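Local coordinates for protein RV1873 (PDB 2JEK) that is of unknown function, a small all-helical member of the DUF1810 family from Mycobacterium tuberculosis whose helices wind into a right-handed superhelix, at residues 104-109 with 128-133; 112-117 with 137-142. One frame throughout, in Å; residues are numbered along the deposited sequence.

Contact 1 of 2, residues 104-109 with 128-133; sequences KLCSSM and KYYGGG. With SO4 (sulfate ion), chain B.
Tyr130, the first residue after helix 120-129 to leave helical phi/psi, lays one ring face over Cys106 of helix 101-115. Cys106 CB sits 3.6 Å from Tyr130 CE1, displaced from the ring centre toward the rim, and makes a CH-pi contact. Cys106 SG, swung anti to the backbone N (chi1 -175°), also lies over the face. It is 4.4 Å from the centroid of the Tyr130 ring, a sulfur-aromatic contact. Cysteine suits the place because its compact side chain offers a polarisable atom to a flat ring. Leu105 crosses the tyrosine at about a right angle: its CB is 3.5 Å from Tyr130 OH, and its CD2 puts branched carbon at the ring edge, near the ring plane. Ile93 and Leu125 touch both Leu105 and Tyr130 and extend this apolar packing.

Away from the ring the contact opens out. A type I' turn from Tyr130 to Gly133 carries the exposed Gly131 and Gly132, whose positive phi values favour glycine, and Gly133 N closes it on Tyr130 O at 2.9 Å. Farther out, Lys128 NZ hydrogen-bonds O2 of a sulfate ion, probably from the crystallisation liquor, at 2.9 Å, and also the backbone oxygens of Asn86 and Val88; Gln89 holds the same ion.

Tyrosine joins an apolar face to a hydroxyl that hydrogen-bonds the backbone O of Asp102, one turn before Cys106. Dispersion and sulfur-aromatic attraction thus hold its face, and a polar bond its end.

Contact 2 of 2, residues 112-117 with 137-142; sequences FARATD and RTVALL
Arg114, near the end of helix 101-115, and Leu142 of helix 136-143 bring the two backbones nearest, with their CA atoms 8.3 Å apart, a spacing bridged by side chains alone. Arg114 does the work on its side through two different regions. Its aliphatic base meets the leucine, with Arg114 CB 3.8 Å from Leu142 CD1 and CG only slightly farther from the same methyl. The chain then bends at chi2 (-78°), which turns the guanidinium toward Val139. There Arg114 NH2 is 3.9 Å from Val139 CG1 and equally far from CG2, and CG1 lies over one face of the guanidinium. Arginine suits this surface position because its methylenes can pack against leucine while its charged end remains near the surface; the branched valine presents two methyls to the flat group. The charge itself is met by Glu134, which forms a salt bridge with Arg114 NH2 from just before helix 136-143.

Val139 also touches Thr110, and Leu142 touches Leu111, so helix 136-143 packs along the C-terminal half of helix 101-115. Leu45, in a loop, adjoins Leu142, whereas Phe112 turns away from this contact to pack on helix 62-70 and on Phe122 of helix 120-129.

Helix 101-115 serves both contacts, meeting Tyr130, where helix 120-129 gives way to a turn, in contact 1, and the next helix, 136-143, in contact 2. Their centres are 12 Å apart, and they meet where Ser107 CB lies 3.8 Å from Thr138 OG1. Contact 1 is buried and relies on an aromatic ring, a sulfur and apolar carbons, with its polar end satisfied by a backbone carbonyl. Contact 2 lies at the surface, where an arginine combines aliphatic packing with a salt bridge made outside its segments. Along the sequence the four segments alternate: successive parts of helix 101-115 meet, in the same order, Tyr130 and then helix 136-143.

Contact 1 of 2, residues 104-109 with 128-133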
ATOM      1  N   LYS A 104       8.011   0.784  -2.622  1.00  8.01           N
ATOM      2  CA  LYS A 104       6.590   0.780  -2.939  1.00  8.18           C
ATOM      3  C   LYS A 104       5.740   0.829  -1.666  1.00  7.77           C
ATOM      4  O   LYS A 104       4.760   1.580  -1.596  1.00  7.53           O
ATOM      5  CB  LYS A 104       6.230  -0.445  -3.781  1.00  9.05           C
ATOM      6  CG  LYS A 104       6.702  -0.357  -5.228  1.00 10.67           C
ATOM      7  CD  LYS A 104       6.116  -1.496  -6.066  1.00 14.74           C
ATOM      8  CE  LYS A 104       6.551  -1.424  -7.526  1.00 16.59           C
ATOM      9  NZ  LYS A 104       6.011  -0.220  -8.203  1.00 18.26           N
ATOM     10  N   LEU A 105       6.129   0.058  -0.654  1.00  7.09           N
ATOM     11  CA  LEU A 105       5.384   0.036   0.593  1.00  7.95           C
ATOM     12  C   LEU A 105       5.468   1.383   1.281  1.00  7.99           C
ATOM     13  O   LEU A 105       4.461   1.915   1.759  1.00  7.56           O
ATOM     14  CB  LEU A 105       5.910  -1.050   1.512  1.00  7.49           C
ATOM     15  CG  LEU A 105       5.171  -1.189   2.847  1.00  7.50           C
ATOM     16  CD1 LEU A 105       3.696  -1.488   2.662  1.00  9.26           C
ATOM     17  CD2 LEU A 105       5.810  -2.277   3.674  1.00  8.67           C
ATOM     18  N   CYS A 106       6.663   1.955   1.330  1.00  7.81           N
ATOM     19  CA  CYS A 106       6.799   3.286   1.904  1.00  7.43           C
ATOM     20  C   CYS A 106       5.867   4.286   1.210  1.00  7.32           C
ATOM     21  O   CYS A 106       5.179   5.075   1.866  1.00  7.02           O
ATOM     22  CB  CYS A 106       8.253   3.741   1.824  1.00  7.48           C
ATOM     23  SG  CYS A 106       8.525   5.311   2.632  1.00 10.13           S
ATOM     24  N   SER A 107       5.847   4.268  -0.120  1.00  7.98           N
ATOM     25  CA  SER A 107       4.987   5.165  -0.881  1.00  7.88           C
ATOM     26  C   SER A 107       3.512   4.937  -0.573  1.00  7.09           C
ATOM     27  O   SER A 107       2.742   5.892  -0.452  1.00  7.21           O
ATOM     28  CB  SER A 107       5.222   4.992  -2.380  1.00  8.30           C
ATOM     29  OG  SER A 107       6.585   5.273  -2.694  1.00  9.95           O
ATOM     30  N   SER A 108       3.118   3.666  -0.461  1.00  6.44           N
ATOM     31  CA  SER A 108       1.733   3.328  -0.145  1.00  6.66           C
ATOM     32  C   SER A 108       1.348   3.839   1.247  1.00  6.66           C
ATOM     33  O   SER A 108       0.314   4.485   1.426  1.00  7.09           O
ATOM     34  CB  SER A 108       1.523   1.815  -0.245  1.00  6.74           C
ATOM     35  OG  SER A 108       0.159   1.476  -0.026  1.00  6.89           O
ATOM     36  N   MET A 109       2.172   3.560   2.243  1.00  6.70           N
ATOM     37  CA  MET A 109       1.866   4.007   3.607  1.00  7.21           C
ATOM     38  C   MET A 109       1.835   5.535   3.703  1.00  7.23           C
ATOM     39  O   MET A 109       0.998   6.099   4.407  1.00  7.86           O
ATOM     40  CB  MET A 109       2.872   3.426   4.608  1.00  6.84           C
ATOM     41  CG  MET A 109       2.867   1.890   4.714  1.00  8.32           C
ATOM     42  SD  MET A 109       1.276   1.215   5.259  1.00  8.21           S
ATOM     43  CE  MET A 109       0.443   0.857   3.705  1.00  8.88           C
ATOM     44  N   LYS A 128       7.999   1.933  12.555  1.00  9.90           N
ATOM     45  CA  LYS A 128       8.700   0.698  12.898  1.00 10.71           C
ATOM     46  C   LYS A 128       9.794   0.363  11.894  1.00 11.10           C
ATOM     47  O   LYS A 128      10.893  -0.086  12.265  1.00 11.14           O
ATOM     48  CB  LYS A 128       7.713  -0.476  12.993  1.00 10.23           C
ATOM     49  CG  LYS A 128       8.397  -1.807  13.299  1.00 10.97           C
ATOM     50  CD  LYS A 128       7.400  -2.870  13.686  1.00 12.51           C
ATOM     51  CE  LYS A 128       8.065  -4.236  13.816  1.00 13.36           C
ATOM     52  NZ  LYS A 128       7.122  -5.268  14.320  1.00 14.13           N
ATOM     53  N   TYR A 129       9.491   0.577  10.619  1.00 10.01           N
ATOM     54  CA  TYR A 129      10.322   0.038   9.546  1.00  9.50           C
ATOM     55  C   TYR A 129      11.103   1.057   8.722  1.00 10.09           C
ATOM     56  O   TYR A 129      12.046   0.669   8.016  1.00 11.46           O
ATOM     57  CB  TYR A 129       9.455  -0.772   8.594  1.00  9.13           C
ATOM     58  CG  TYR A 129       8.962  -2.058   9.166  1.00  9.13           C
ATOM     59  CD1 TYR A 129       9.831  -3.142   9.335  1.00  9.09           C
ATOM     60  CD2 TYR A 129       7.614  -2.223   9.491  1.00  7.96           C
ATOM     61  CE1 TYR A 129       9.380  -4.340   9.839  1.00  9.21           C
ATOM     62  CE2 TYR A 129       7.144  -3.428  10.000  1.00  8.66           C
ATOM     63  CZ  TYR A 129       8.034  -4.488  10.175  1.00  8.57           C
ATOM     64  OH  TYR A 129       7.565  -5.675  10.658  1.00 11.24           O
ATOM     65  N   TYR A 130      10.717   2.331   8.797  1.00  9.29           N
ATOM     66  CA  TYR A 130      11.321   3.376   7.958  1.00  9.12           C
ATOM     67  C   TYR A 130      11.810   4.559   8.790  1.00  9.51           C
ATOM     68  O   TYR A 130      11.929   5.668   8.281  1.00 10.39           O
ATOM     69  CB  TYR A 130      10.340   3.875   6.886  1.00  9.88           C
ATOM     70  CG  TYR A 130       9.939   2.801   5.891  1.00  7.64           C
ATOM     71  CD1 TYR A 130      10.683   2.590   4.732  1.00  9.72           C
ATOM     72  CD2 TYR A 130       8.844   1.979   6.134  1.00  8.53           C
ATOM     73  CE1 TYR A 130      10.323   1.581   3.825  1.00  9.29           C
ATOM     74  CE2 TYR A 130       8.478   0.972   5.253  1.00  8.04           C
ATOM     75  CZ  TYR A 130       9.213   0.781   4.092  1.00  8.11           C
ATOM     76  OH  TYR A 130       8.810  -0.224   3.246  1.00  7.67           O
ATOM     77  N   GLY A 131      12.034   4.318  10.080  1.00 10.47           N
ATOM     78  CA  GLY A 131      12.516   5.374  10.990  1.00 12.00           C
ATOM     79  C   GLY A 131      11.599   6.586  11.089  1.00 11.39           C
ATOM     80  O   GLY A 131      12.053   7.697  11.360  1.00 11.45           O
ATOM     81  N   GLY A 132      10.299   6.376  10.860  1.00 11.17           N
ATOM     82  CA  GLY A 132       9.323   7.455  10.884  1.00 11.10           C
ATOM     83  C   GLY A 132       9.314   8.318   9.638  1.00 12.57           C
ATOM     84  O   GLY A 132       8.598   9.329   9.582  1.00 14.21           O
ATOM     85  N   GLY A 133      10.123   7.921   8.658  1.00 12.80           N
ATOM     86  CA  GLY A 133      10.280   8.664   7.418  1.00 15.26           C
ATOM     87  C   GLY A 133       9.132   8.404   6.467  1.00 16.21           C
ATOM     88  O   GLY A 133       8.337   7.479   6.671  1.00 18.02           O
TER
HETATM   89  S   SO4 B1146       6.123  -4.508  17.684  0.80 22.74           S
HETATM   90  O1  SO4 B1146       6.218  -4.915  19.084  0.80 23.04           O
HETATM   91  O2  SO4 B1146       7.449  -4.509  17.072  0.80 22.98           O
HETATM   92  O3  SO4 B1146       5.507  -3.189  17.582  0.80 25.85           O
HETATM   93  O4  SO4 B1146       5.298  -5.498  16.987  0.80 26.10           O

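Contact 2 of 2, residues 112-117 with 137-142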
ATOM      1  N   PHE A 112      -1.565   6.712   2.144  1.00  7.38           N
ATOM      2  CA  PHE A 112      -2.760   6.429   2.932  1.00  8.41           C
ATOM      3  C   PHE A 112      -2.721   7.115   4.295  1.00  8.75           C
ATOM      4  O   PHE A 112      -3.760   7.521   4.814  1.00  9.08           O
ATOM      5  CB  PHE A 112      -3.043   4.927   2.971  1.00  8.08           C
ATOM      6  CG  PHE A 112      -3.564   4.416   1.665  1.00  7.08           C
ATOM      7  CD1 PHE A 112      -4.899   4.636   1.321  1.00  9.71           C
ATOM      8  CD2 PHE A 112      -2.732   3.768   0.750  1.00  7.60           C
ATOM      9  CE1 PHE A 112      -5.406   4.204   0.098  1.00  9.24           C
ATOM     10  CE2 PHE A 112      -3.231   3.343  -0.480  1.00  8.22           C
ATOM     11  CZ  PHE A 112      -4.568   3.551  -0.809  1.00 10.50           C
ATOM     12  N   ALA A 113      -1.528   7.333   4.833  1.00  9.03           N
ATOM     13  CA  ALA A 113      -1.402   8.137   6.047  1.00 10.24           C
ATOM     14  C   ALA A 113      -1.857   9.583   5.848  1.00 11.69           C
ATOM     15  O   ALA A 113      -2.350  10.208   6.794  1.00 11.65           O
ATOM     16  CB  ALA A 113       0.021   8.088   6.580  1.00 11.38           C
ATOM     17  N   ARG A 114      -1.691  10.113   4.638  1.00 11.39           N
ATOM     18  CA  ARG A 114      -2.109  11.480   4.330  1.00 13.82           C
ATOM     19  C   ARG A 114      -3.582  11.539   3.953  1.00 14.03           C
ATOM     20  O   ARG A 114      -4.202  12.607   3.991  1.00 15.46           O
ATOM     21  CB  ARG A 114      -1.250  12.076   3.213  1.00 14.53           C
ATOM     22  CG  ARG A 114       0.232  12.257   3.543  1.00 17.31           C
ATOM     23  CD  ARG A 114       0.531  13.470   4.410  1.00 28.98           C
ATOM     24  NE  ARG A 114       1.971  13.601   4.660  1.00 33.19           N
ATOM     25  CZ  ARG A 114       2.580  14.736   5.000  1.00 35.50           C
ATOM     26  NH1 ARG A 114       1.888  15.865   5.123  1.00 35.71           N
ATOM     27  NH2 ARG A 114       3.889  14.744   5.208  1.00 33.38           N
ATOM     28  N   ALA A 115      -4.149  10.389   3.605  1.00 13.70           N
ATOM     29  CA  ALA A 115      -5.533  10.322   3.144  1.00 14.57           C
ATOM     30  C   ALA A 115      -6.551  10.411   4.280  1.00 14.56           C
ATOM     31  O   ALA A 115      -7.685  10.855   4.078  1.00 15.29           O
ATOM     32  CB  ALA A 115      -5.753   9.051   2.321  1.00 14.46           C
ATOM     33  N   THR A 116      -6.154   9.968   5.470  1.00 14.04           N
ATOM     34  CA  THR A 116      -7.044   9.973   6.623  1.00 14.82           C
ATOM     35  C   THR A 116      -6.260  10.232   7.904  1.00 15.42           C
ATOM     36  O   THR A 116      -5.096   9.847   8.006  1.00 15.46           O
ATOM     37  CB  THR A 116      -7.823   8.636   6.741  1.00 15.17           C
ATOM     38  OG1 THR A 116      -8.705   8.706   7.863  1.00 15.00           O
ATOM     39  CG2 THR A 116      -6.859   7.453   6.925  1.00 16.01           C
ATOM     40  N   ASP A 117      -6.896  10.877   8.882  1.00 15.68           N
ATOM     41  CA  ASP A 117      -6.289  11.033  10.204  1.00 17.43           C
ATOM     42  C   ASP A 117      -6.385   9.757  11.038  1.00 16.86           C
ATOM     43  O   ASP A 117      -5.657   9.607  12.022  1.00 18.09           O
ATOM     44  CB  ASP A 117      -6.882  12.237  10.945  1.00 18.73           C
ATOM     45  CG  ASP A 117      -6.467  13.562  10.328  1.00 21.13           C
ATOM     46  OD1 ASP A 117      -5.516  13.589   9.510  1.00 27.60           O
ATOM     47  OD2 ASP A 117      -7.094  14.587  10.659  1.00 30.03           O
ATOM     48  N   ARG A 137       8.740  11.644  -2.733  1.00 13.35           N
ATOM     49  CA  ARG A 137       8.040  11.934  -3.977  1.00 13.68           C
ATOM     50  C   ARG A 137       6.522  11.962  -3.769  1.00 12.95           C
ATOM     51  O   ARG A 137       5.829  12.775  -4.375  1.00 13.43           O
ATOM     52  CB  ARG A 137       8.442  10.927  -5.057  1.00 14.45           C
ATOM     53  CG  ARG A 137       9.914  11.061  -5.501  1.00 18.81           C
ATOM     54  CD  ARG A 137      10.347   9.875  -6.345  1.00 28.07           C
ATOM     55  NE  ARG A 137       9.845   9.963  -7.715  1.00 32.77           N
ATOM     56  CZ  ARG A 137       9.450   8.921  -8.447  1.00 34.45           C
ATOM     57  NH1 ARG A 137       9.476   7.689  -7.946  1.00 33.93           N
ATOM     58  NH2 ARG A 137       9.007   9.119  -9.680  1.00 32.96           N
ATOM     59  N   THR A 138       6.012  11.099  -2.894  1.00 11.19           N
ATOM     60  CA  THR A 138       4.577  11.098  -2.582  1.00 10.11           C
ATOM     61  C   THR A 138       4.154  12.389  -1.875  1.00 11.07           C
ATOM     62  O   THR A 138       3.129  12.994  -2.204  1.00 10.62           O
ATOM     63  CB  THR A 138       4.200   9.872  -1.722  1.00  9.23           C
ATOM     64  OG1 THR A 138       4.407   8.675  -2.486  1.00  9.22           O
ATOM     65  CG2 THR A 138       2.733   9.925  -1.311  1.00  8.72           C
ATOM     66  N   VAL A 139       4.922  12.796  -0.872  1.00 11.07           N
ATOM     67  CA  VAL A 139       4.607  14.031  -0.143  1.00 12.55           C
ATOM     68  C   VAL A 139       4.580  15.223  -1.104  1.00 13.41           C
ATOM     69  O   VAL A 139       3.682  16.071  -1.024  1.00 14.16           O
ATOM     70  CB  VAL A 139       5.583  14.281   1.048  1.00 12.94           C
ATOM     71  CG1 VAL A 139       5.293  15.626   1.731  1.00 17.55           C
ATOM     72  CG2 VAL A 139       5.504  13.145   2.064  1.00 13.07           C
ATOM     73  N   ALA A 140       5.534  15.256  -2.028  1.00 13.72           N
ATOM     74  CA  ALA A 140       5.601  16.337  -3.012  1.00 15.03           C
ATOM     75  C   ALA A 140       4.374  16.347  -3.922  1.00 15.59           C
ATOM     76  O   ALA A 140       3.769  17.403  -4.136  1.00 16.34           O
ATOM     77  CB  ALA A 140       6.884  16.251  -3.827  1.00 15.57           C
ATOM     78  N   LEU A 141       4.002  15.179  -4.449  1.00 14.80           N
ATOM     79  CA  LEU A 141       2.841  15.068  -5.338  1.00 15.10           C
ATOM     80  C   LEU A 141       1.529  15.411  -4.642  1.00 14.80           C
ATOM     81  O   LEU A 141       0.566  15.812  -5.300  1.00 15.66           O
ATOM     82  CB  LEU A 141       2.734  13.657  -5.937  1.00 15.27           C
ATOM     83  CG  LEU A 141       3.673  13.226  -7.068  1.00 17.99           C
ATOM     84  CD1 LEU A 141       3.587  11.719  -7.270  1.00 19.65           C
ATOM     85  CD2 LEU A 141       3.331  13.953  -8.375  1.00 18.85           C
ATOM     86  N   LEU A 142       1.482  15.234  -3.321  1.00 13.66           N
ATOM     87  CA  LEU A 142       0.267  15.507  -2.547  1.00 13.71           C
ATOM     88  C   LEU A 142       0.146  16.938  -2.010  1.00 14.80           C
ATOM     89  O   LEU A 142      -0.901  17.311  -1.481  1.00 16.02           O
ATOM     90  CB  LEU A 142       0.127  14.525  -1.379  1.00 12.90           C
ATOM     91  CG  LEU A 142      -0.173  13.069  -1.730  1.00 12.77           C
ATOM     92  CD1 LEU A 142      -0.148  12.246  -0.469  1.00 14.94           C
ATOM     93  CD2 LEU A 142      -1.515  12.912  -2.450  1.00 13.26           C
TER